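Local coordinates for putative uncharacterized protein PH0355 (Pyrococcus horikoshii, PDB 2Z0T), which is of unknown function but, as a small archaeal ASCH-domain protein of the PUA-like clan, probably binds RNA, at residues E23-L26 with K30-Q33; G53-S58 with E65-E70; S58-M63 with K84-F89. All coordinates share one frame; numbering follows the deposited sequence.

In the fold
Contacts 1 and 3 are buried, whereas contact 2 lies at the surface. All three involve the mixed sheet or the helices on it: contact 1 joins strand 22-26 to the loop that follows it, contact 2 joins strand 47-57 to helix 60-67, and contact 3 joins that same helix to helix 79-87. Their chemistry follows their place. Contact 1 is a crossing of two arginines, each paired with a carboxylate, that of Glu23 or Asp28, contact 2 a carboxylate gripped by arginine and tyrosine, contact 3 an apolar ring stack. Contacts 1 and 3 touch where Gly24 CA lies 3.6 Å from Tyr86 OH; contacts 2 and 3 touch through Tyr57 CD2 and Met63 CG, 3.4 Å apart.

Contact 1: E23-L26 with K30-Q33; sequences EGRL and KRRQ
Arg31 reaches back from the loop after strand 22-26 and crosses Arg25 at an oblique angle, along an outermost strand of the mixed beta-sheet of this ASCH domain, a PUA-like fold. The touch is made mainly by the aliphatic parts: Arg31 CG lies 3.9 Å from Arg25 CB. At its base, Arg31 CB rests 3.5 Å from Leu26 O, so across this contact the Leu26 carbonyl meets carbon; no bond to the Arg31 guanidinium is formed. Two successive bends, at chi2 (53°) and chi3 (60°), curl the Arg31 chain round so that its guanidinium presents one face to Arg25 CD. The opposite face is taken by Lys30 CD, 3.3 Å above the plane and offset toward the rim; a methylene thus lies over each face, that of Lys30 close, that of Arg25 more loosely.

The two guanidinium planes are 40° apart and do not stack. Arg25 NH1 and Arg31 NH1 come within 3.9 Å, a like-charge approach that is probably eased by separate anionic partners: Asp28 forms a salt bridge with Arg31 NH2, and Glu23 forms one with Arg25. Arg25 NH2 also donates to Gly6 O, which ties the strand to the segment after strand 2-5. The backbone of Glu23 and Arg25 is hydrogen-bonded to Ile103 and Val101 of strand 100-107. Both arginine side chains also pack on Met5 of strand 2-5 and on Val101.

The grip of Arg25 on Glu23 is side-on, with both nitrogens directed at one oxygen: NE lies 2.7 Å from Glu23 OE2 and uses its anti lone pair, while Arg25 NH2 reaches the same OE2 at 2.9 Å from well outside the carboxylate plane.

Contact 2: G53-S58 with E65-E70; sequences GIRVYS and EKEGIE
Glu67 OE2 is gripped by two donors from strand 47-57: Arg55 NE at 2.6 Å, on its syn lone pair, and Tyr57 OH, also at 2.6 Å, on the anti side but 32° out of the carboxylate plane. The arginine approaches side-on, for its NH2 bonds Glu67 OE1 at 3.1 Å, and both N-H bonds are fairly straight (160°). Guanidinium and carboxylate are nearly coplanar, whereas the tyrosine ring stands steeply to the carboxylate and receives OE2 at its edge. This salt bridge with an added hydroxyl would be expected to keep Glu67 ionised.

A bend at chi2 (-65°) brings the end of Glu67 nearer the strand. Lys66 crosses Tyr57 at about a right angle, its CG 3.1 Å from Tyr57 OH and its CB 3.6 Å from Tyr57 CE1. One water joins Tyr57 OH to Lys66 NZ, weakly at both ends. A glutamine in place of Glu67 would probably leave the NE and NH2 side of Arg55 without a countercharge, with Glu104 still paired to NH1, and weaken the hold on the tyrosine hydroxyl.

The cluster lies at the surface, where the end of helix 60-67 rests on the sheet: Arg55 NH1 continues to Glu104 on strand 100-107, and the Glu67 side chain packs on Ala102 of that strand and on Ile22 of strand 22-26.

Contact 3: S58-M63 with K84-F89; sequences SSFKEM and KVYRQF
Helix 60-67 packs against helix 79-87 through an offset (parallel-displaced) stack of Phe60 on Tyr86, the residues whose CA atoms come nearest across the contact. The ring centroids lie 4.2 Å apart and the planes differ by only 9°. Slippage between the rings places atoms over one another rather than centre on centre: Phe60 CD1 sits 3.4 Å from Tyr86 CG, near the rim of the tyrosine face. On the phenylalanine side the centre of the face is taken by a methylene, since Tyr86 CB stands 3.7 Å from the Phe60 centroid, almost on the ring normal, a CH-pi contact. The stack therefore runs from the Tyr86 ring back to its first side-chain carbon.

Both rings belong to the buried layer between the helices and the sheet of the ASCH fold, where Phe60 also packs on Val100 of strand 100-107 and its ring meets that of Tyr90. Phe60 is the first residue of its helix. Ser59 occupies the N-cap, its OG accepting from Glu62 N at 3.2 Å in a nearly straight bond, and Glu95 of helix 92-98 accepts from Phe60 N.

One turn further along, Met63 adds a second point of support. Its CG is anti to the backbone N (chi1 -177°), and later bends at chi2 and chi3 bring the methyl to the far end of the tyrosine, with the two side chains crossing at about a right angle. Met63 CE lies 3.8 Å from Tyr86 CZ and approaches the ring obliquely; the same methyl CE is 3.4 Å from Tyr86 OH.

Contact 1: E23-L26 with K30-Q33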
loop_
_atom_site.group_PDB
_atom_site.type_symbol
_atom_site.label_atom_id
_atom_site.label_comp_id
_atom_site.label_asym_id
_atom_site.label_seq_id
_atom_site.Cartn_x
_atom_site.Cartn_y
_atom_site.Cartn_z
ATOM N N GLU A 23 2.295 0.218 -2.089
ATOM C CA GLU A 23 1.324 -0.448 -1.235
ATOM C C GLU A 23 0.641 0.649 -0.431
ATOM O O GLU A 23 1.291 1.373 0.324
ATOM C CB GLU A 23 1.988 -1.442 -0.282
ATOM C CG GLU A 23 1.039 -2.001 0.794
ATOM C CD GLU A 23 -0.173 -2.737 0.224
ATOM O OE1 GLU A 23 -0.277 -2.866 -1.014
ATOM O OE2 GLU A 23 -1.025 -3.190 1.019
ATOM N N GLY A 24 -0.667 0.779 -0.618
ATOM C CA GLY A 24 -1.419 1.789 0.102
ATOM C C GLY A 24 -2.003 1.198 1.368
ATOM O O GLY A 24 -2.517 0.081 1.354
ATOM N N ARG A 25 -1.921 1.953 2.459
ATOM C CA ARG A 25 -2.422 1.525 3.759
ATOM C C ARG A 25 -2.920 2.738 4.526
ATOM O O ARG A 25 -2.671 3.878 4.133
ATOM C CB ARG A 25 -1.288 0.900 4.579
ATOM C CG ARG A 25 -0.729 -0.381 4.019
ATOM C CD ARG A 25 -1.516 -1.572 4.507
ATOM N NE ARG A 25 -1.215 -2.744 3.698
ATOM C CZ ARG A 25 -1.322 -3.996 4.123
ATOM N NH1 ARG A 25 -1.723 -4.249 5.362
ATOM N NH2 ARG A 25 -1.025 -4.990 3.300
ATOM N N LEU A 26 -3.629 2.491 5.622
ATOM C CA LEU A 26 -4.066 3.587 6.471
ATOM C C LEU A 26 -2.780 3.985 7.178
ATOM O O LEU A 26 -1.984 3.119 7.550
ATOM C CB LEU A 26 -5.074 3.114 7.519
ATOM C CG LEU A 26 -6.538 2.994 7.102
ATOM C CD1 LEU A 26 -7.339 2.380 8.241
ATOM C CD2 LEU A 26 -7.076 4.373 6.745
ATOM N N LYS A 30 0.457 1.409 13.461
ATOM C CA LYS A 30 1.411 0.416 12.987
ATOM C C LYS A 30 2.260 0.944 11.836
ATOM O O LYS A 30 3.472 0.750 11.806
ATOM C CB LYS A 30 0.667 -0.847 12.544
ATOM C CG LYS A 30 1.561 -1.945 11.997
ATOM C CD LYS A 30 0.745 -3.186 11.667
ATOM C CE LYS A 30 1.627 -4.326 11.181
ATOM N NZ LYS A 30 0.826 -5.559 10.956
ATOM N N ARG A 31 1.620 1.621 10.893
ATOM C CA ARG A 31 2.327 2.157 9.735
ATOM C C ARG A 31 3.180 3.391 10.043
ATOM O O ARG A 31 4.122 3.692 9.313
ATOM C CB ARG A 31 1.318 2.485 8.627
ATOM C CG ARG A 31 1.256 1.470 7.485
ATOM C CD ARG A 31 1.036 0.034 7.953
ATOM N NE ARG A 31 -0.209 -0.152 8.695
ATOM C CZ ARG A 31 -0.780 -1.335 8.907
ATOM N NH1 ARG A 31 -0.223 -2.441 8.431
ATOM N NH2 ARG A 31 -1.906 -1.417 9.600
ATOM N N ARG A 32 2.859 4.093 11.128
ATOM C CA ARG A 32 3.586 5.305 11.505
ATOM C C ARG A 32 4.995 5.086 12.047
ATOM O O ARG A 32 5.640 6.024 12.511
ATOM C CB ARG A 32 2.759 6.107 12.517
ATOM C CG ARG A 32 1.505 6.702 11.896
ATOM C CD ARG A 32 0.623 7.426 12.892
ATOM N NE ARG A 32 -0.497 8.068 12.210
ATOM C CZ ARG A 32 -1.349 8.909 12.785
ATOM N NH1 ARG A 32 -1.218 9.220 14.069
ATOM N NH2 ARG A 32 -2.324 9.453 12.070
ATOM N N GLN A 33 5.486 3.858 11.978
ATOM C CA GLN A 33 6.825 3.580 12.475
ATOM C C GLN A 33 7.717 3.012 11.385
ATOM O O GLN A 33 8.826 2.552 11.653
ATOM C CB GLN A 33 6.748 2.621 13.662
ATOM C CG GLN A 33 5.977 1.348 13.402
ATOM C CD GLN A 33 5.613 0.623 14.687
ATOM O OE1 GLN A 33 6.468 0.370 15.536
ATOM N NE2 GLN A 33 4.339 0.282 14.831
#

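Contact 2: G53-S58 with E65-E70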
loop_
_atom_site.group_PDB
_atom_site.type_symbol
_atom_site.label_atom_id
_atom_site.label_comp_id
_atom_site.label_asym_id
_atom_site.label_seq_id
_atom_site.Cartn_x
_atom_site.Cartn_y
_atom_site.Cartn_z
ATOM N N GLY A 53 10.349 4.212 -0.074
ATOM C CA GLY A 53 9.810 5.543 0.146
ATOM C C GLY A 53 8.505 5.545 0.918
ATOM O O GLY A 53 7.788 4.543 0.938
ATOM N N ILE A 54 8.207 6.675 1.554
ATOM C CA ILE A 54 6.987 6.846 2.341
ATOM C C ILE A 54 6.375 8.210 2.024
ATOM O O ILE A 54 7.012 9.244 2.235
ATOM C CB ILE A 54 7.283 6.781 3.873
ATOM C CG1 ILE A 54 7.744 5.374 4.273
ATOM C CG2 ILE A 54 6.046 7.191 4.668
ATOM C CD1 ILE A 54 6.655 4.319 4.203
ATOM N N ARG A 55 5.144 8.207 1.517
ATOM C CA ARG A 55 4.437 9.448 1.187
ATOM C C ARG A 55 3.033 9.387 1.787
ATOM O O ARG A 55 2.275 8.455 1.525
ATOM C CB ARG A 55 4.388 9.637 -0.334
ATOM C CG ARG A 55 5.778 9.801 -0.948
ATOM C CD ARG A 55 5.735 9.972 -2.456
ATOM N NE ARG A 55 5.520 8.716 -3.173
ATOM C CZ ARG A 55 6.447 7.778 -3.357
ATOM N NH1 ARG A 55 7.677 7.937 -2.878
ATOM N NH2 ARG A 55 6.144 6.682 -4.044
ATOM N N VAL A 56 2.694 10.384 2.598
ATOM C CA VAL A 56 1.405 10.413 3.279
ATOM C C VAL A 56 0.404 11.403 2.689
ATOM O O VAL A 56 0.751 12.538 2.350
ATOM C CB VAL A 56 1.606 10.707 4.779
ATOM C CG1 VAL A 56 0.277 10.591 5.525
ATOM C CG2 VAL A 56 2.621 9.737 5.358
ATOM N N TYR A 57 -0.844 10.952 2.587
ATOM C CA TYR A 57 -1.937 11.740 2.024
ATOM C C TYR A 57 -3.115 11.809 2.990
ATOM O O TYR A 57 -3.158 11.090 3.986
ATOM C CB TYR A 57 -2.386 11.105 0.706
ATOM C CG TYR A 57 -1.278 11.010 -0.322
ATOM C CD1 TYR A 57 -0.985 12.083 -1.161
ATOM C CD2 TYR A 57 -0.496 9.858 -0.425
ATOM C CE1 TYR A 57 0.062 12.012 -2.081
ATOM C CE2 TYR A 57 0.552 9.778 -1.338
ATOM C CZ TYR A 57 0.825 10.858 -2.161
ATOM O OH TYR A 57 1.864 10.785 -3.058
ATOM N N SER A 58 -4.075 12.682 2.696
ATOM C CA SER A 58 -5.241 12.818 3.554
ATOM C C SER A 58 -6.320 11.803 3.181
ATOM O O SER A 58 -7.232 11.550 3.964
ATOM C CB SER A 58 -5.817 14.234 3.446
ATOM O OG SER A 58 -6.371 14.450 2.161
ATOM N N GLU A 65 -4.402 9.445 -7.043
ATOM C CA GLU A 65 -4.198 10.433 -8.098
ATOM C C GLU A 65 -2.728 10.830 -8.236
ATOM O O GLU A 65 -2.223 11.005 -9.346
ATOM C CB GLU A 65 -5.056 11.675 -7.822
ATOM C CG GLU A 65 -6.526 11.341 -7.592
ATOM C CD GLU A 65 -7.408 12.565 -7.432
ATOM O OE1 GLU A 65 -7.045 13.476 -6.656
ATOM O OE2 GLU A 65 -8.478 12.604 -8.076
ATOM N N LYS A 66 -2.041 10.946 -7.105
ATOM C CA LYS A 66 -0.634 11.334 -7.083
ATOM C C LYS A 66 0.310 10.185 -7.443
ATOM O O LYS A 66 1.273 10.370 -8.190
ATOM C CB LYS A 66 -0.280 11.877 -5.695
ATOM C CG LYS A 66 1.130 12.436 -5.557
ATOM C CD LYS A 66 1.317 13.694 -6.383
ATOM C CE LYS A 66 2.643 14.365 -6.066
ATOM N NZ LYS A 66 2.682 14.871 -4.667
ATOM N N GLU A 67 0.031 8.999 -6.912
ATOM C CA GLU A 67 0.871 7.832 -7.165
ATOM C C GLU A 67 0.590 7.140 -8.501
ATOM O O GLU A 67 1.439 6.413 -9.022
ATOM C CB GLU A 67 0.703 6.816 -6.029
ATOM C CG GLU A 67 1.106 7.328 -4.646
ATOM C CD GLU A 67 2.587 7.640 -4.535
ATOM O OE1 GLU A 67 3.380 7.043 -5.291
ATOM O OE2 GLU A 67 2.960 8.472 -3.678
ATOM N N GLY A 68 -0.593 7.375 -9.060
ATOM C CA GLY A 68 -0.947 6.734 -10.315
ATOM C C GLY A 68 -1.604 5.413 -9.966
ATOM O O GLY A 68 -0.955 4.507 -9.447
ATOM N N ILE A 69 -2.897 5.300 -10.245
ATOM C CA ILE A 69 -3.639 4.092 -9.914
ATOM C C ILE A 69 -3.033 2.803 -10.468
ATOM O O ILE A 69 -3.090 1.757 -9.821
ATOM C CB ILE A 69 -5.108 4.216 -10.376
ATOM C CG1 ILE A 69 -5.922 3.042 -9.836
ATOM C CG2 ILE A 69 -5.178 4.274 -11.894
ATOM C CD1 ILE A 69 -7.405 3.177 -10.074
ATOM N N GLU A 70 -2.440 2.872 -11.655
ATOM C CA GLU A 70 -1.847 1.685 -12.256
ATOM C C GLU A 70 -0.678 1.134 -11.437
ATOM O O GLU A 70 -0.408 -0.069 -11.459
ATOM C CB GLU A 70 -1.385 1.991 -13.682
ATOM C CG GLU A 70 -0.813 0.788 -14.416
ATOM C CD GLU A 70 -1.692 -0.447 -14.286
ATOM O OE1 GLU A 70 -2.912 -0.346 -14.543
ATOM O OE2 GLU A 70 -1.158 -1.521 -13.928
HETATM O O HOH W 1 3.359 13.066 -1.862
#

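Contact 3: S58-M63 with K84-F89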
loop_
_atom_site.group_PDB
_atom_site.type_symbol
_atom_site.label_atom_id
_atom_site.label_comp_id
_atom_site.label_asym_id
_atom_site.label_seq_id
_atom_site.Cartn_x
_atom_site.Cartn_y
_atom_site.Cartn_z
ATOM N N SER A 58 -4.075 12.682 2.696
ATOM C CA SER A 58 -5.241 12.818 3.554
ATOM C C SER A 58 -6.320 11.803 3.181
ATOM O O SER A 58 -7.232 11.550 3.964
ATOM C CB SER A 58 -5.817 14.234 3.446
ATOM O OG SER A 58 -6.371 14.450 2.161
ATOM N N SER A 59 -6.213 11.218 1.989
ATOM C CA SER A 59 -7.211 10.252 1.535
ATOM C C SER A 59 -6.685 9.283 0.484
ATOM O O SER A 59 -5.641 9.515 -0.130
ATOM C CB SER A 59 -8.421 10.989 0.954
ATOM O OG SER A 59 -8.090 11.604 -0.282
ATOM N N PHE A 60 -7.426 8.198 0.274
ATOM C CA PHE A 60 -7.049 7.208 -0.722
ATOM C C PHE A 60 -7.178 7.815 -2.114
ATOM O O PHE A 60 -6.384 7.524 -3.003
ATOM C CB PHE A 60 -7.940 5.967 -0.596
ATOM C CG PHE A 60 -7.627 5.126 0.612
ATOM C CD1 PHE A 60 -6.398 4.478 0.720
ATOM C CD2 PHE A 60 -8.542 5.005 1.653
ATOM C CE1 PHE A 60 -6.083 3.723 1.851
ATOM C CE2 PHE A 60 -8.238 4.255 2.789
ATOM C CZ PHE A 60 -7.004 3.612 2.888
ATOM N N LYS A 61 -8.184 8.664 -2.295
ATOM C CA LYS A 61 -8.399 9.326 -3.576
ATOM C C LYS A 61 -7.157 10.130 -3.972
ATOM O O LYS A 61 -6.634 9.975 -5.076
ATOM C CB LYS A 61 -9.617 10.250 -3.485
ATOM C CG LYS A 61 -9.901 11.073 -4.738
ATOM C CD LYS A 61 -11.171 11.894 -4.559
ATOM C CE LYS A 61 -11.437 12.805 -5.751
ATOM N NZ LYS A 61 -10.412 13.882 -5.875
ATOM N N GLU A 62 -6.685 10.982 -3.068
ATOM C CA GLU A 62 -5.508 11.803 -3.340
ATOM C C GLU A 62 -4.251 10.964 -3.535
ATOM O O GLU A 62 -3.431 11.257 -4.405
ATOM C CB GLU A 62 -5.294 12.813 -2.212
ATOM C CG GLU A 62 -6.357 13.898 -2.187
ATOM C CD GLU A 62 -6.095 14.948 -1.133
ATOM O OE1 GLU A 62 -5.020 15.582 -1.179
ATOM O OE2 GLU A 62 -6.968 15.142 -0.261
ATOM N N MET A 63 -4.102 9.919 -2.727
ATOM C CA MET A 63 -2.949 9.038 -2.846
ATOM C C MET A 63 -2.934 8.399 -4.236
ATOM O O MET A 63 -1.905 8.383 -4.907
ATOM C CB MET A 63 -2.999 7.955 -1.758
ATOM C CG MET A 63 -1.801 7.005 -1.742
ATOM S SD MET A 63 -2.002 5.578 -2.834
ATOM C CE MET A 63 -3.224 4.653 -1.900
ATOM N N LYS A 84 -13.109 2.367 -3.917
ATOM C CA LYS A 84 -13.995 1.276 -3.510
ATOM C C LYS A 84 -13.186 0.090 -2.999
ATOM O O LYS A 84 -13.565 -0.559 -2.024
ATOM C CB LYS A 84 -14.870 0.819 -4.680
ATOM C CG LYS A 84 -16.183 1.570 -4.816
ATOM C CD LYS A 84 -17.097 0.882 -5.820
ATOM C CE LYS A 84 -18.493 1.485 -5.809
ATOM N NZ LYS A 84 -19.391 0.798 -6.779
ATOM N N VAL A 85 -12.074 -0.195 -3.669
ATOM C CA VAL A 85 -11.210 -1.297 -3.264
ATOM C C VAL A 85 -10.789 -1.110 -1.811
ATOM O O VAL A 85 -10.894 -2.033 -1.000
ATOM C CB VAL A 85 -9.942 -1.373 -4.147
ATOM C CG1 VAL A 85 -9.015 -2.475 -3.640
ATOM C CG2 VAL A 85 -10.329 -1.638 -5.595
ATOM N N TYR A 86 -10.319 0.090 -1.480
ATOM C CA TYR A 86 -9.880 0.383 -0.121
ATOM C C TYR A 86 -11.017 0.410 0.890
ATOM O O TYR A 86 -10.824 0.057 2.053
ATOM C CB TYR A 86 -9.126 1.721 -0.083
ATOM C CG TYR A 86 -7.749 1.645 -0.694
ATOM C CD1 TYR A 86 -6.765 0.826 -0.138
ATOM C CD2 TYR A 86 -7.433 2.370 -1.840
ATOM C CE1 TYR A 86 -5.500 0.731 -0.710
ATOM C CE2 TYR A 86 -6.172 2.282 -2.420
ATOM C CZ TYR A 86 -5.213 1.462 -1.852
ATOM O OH TYR A 86 -3.974 1.366 -2.434
ATOM N N ARG A 87 -12.205 0.815 0.451
ATOM C CA ARG A 87 -13.344 0.889 1.355
ATOM C C ARG A 87 -13.734 -0.485 1.891
ATOM O O ARG A 87 -14.368 -0.596 2.939
ATOM C CB ARG A 87 -14.542 1.540 0.663
ATOM C CG ARG A 87 -15.597 2.035 1.646
ATOM C CD ARG A 87 -14.990 3.055 2.604
ATOM N NE ARG A 87 -14.601 4.275 1.907
ATOM C CZ ARG A 87 -13.595 5.063 2.272
ATOM N NH1 ARG A 87 -12.859 4.763 3.333
ATOM N NH2 ARG A 87 -13.330 6.160 1.575
ATOM N N GLN A 88 -13.350 -1.534 1.173
ATOM C CA GLN A 88 -13.660 -2.886 1.613
ATOM C C GLN A 88 -12.796 -3.233 2.822
ATOM O O GLN A 88 -13.157 -4.084 3.636
ATOM C CB GLN A 88 -13.400 -3.883 0.481
ATOM C CG GLN A 88 -14.128 -3.543 -0.810
ATOM C CD GLN A 88 -15.607 -3.280 -0.592
ATOM O OE1 GLN A 88 -16.335 -4.136 -0.083
ATOM N NE2 GLN A 88 -16.061 -2.089 -0.975
ATOM N N PHE A 89 -11.657 -2.553 2.938
ATOM C CA PHE A 89 -10.722 -2.780 4.037
ATOM C C PHE A 89 -10.786 -1.706 5.116
ATOM O O PHE A 89 -10.705 -2.005 6.308
ATOM C CB PHE A 89 -9.276 -2.797 3.526
ATOM C CG PHE A 89 -8.998 -3.836 2.485
ATOM C CD1 PHE A 89 -9.074 -5.190 2.791
ATOM C CD2 PHE A 89 -8.613 -3.459 1.202
ATOM C CE1 PHE A 89 -8.767 -6.154 1.835
ATOM C CE2 PHE A 89 -8.305 -4.412 0.239
ATOM C CZ PHE A 89 -8.381 -5.763 0.556
#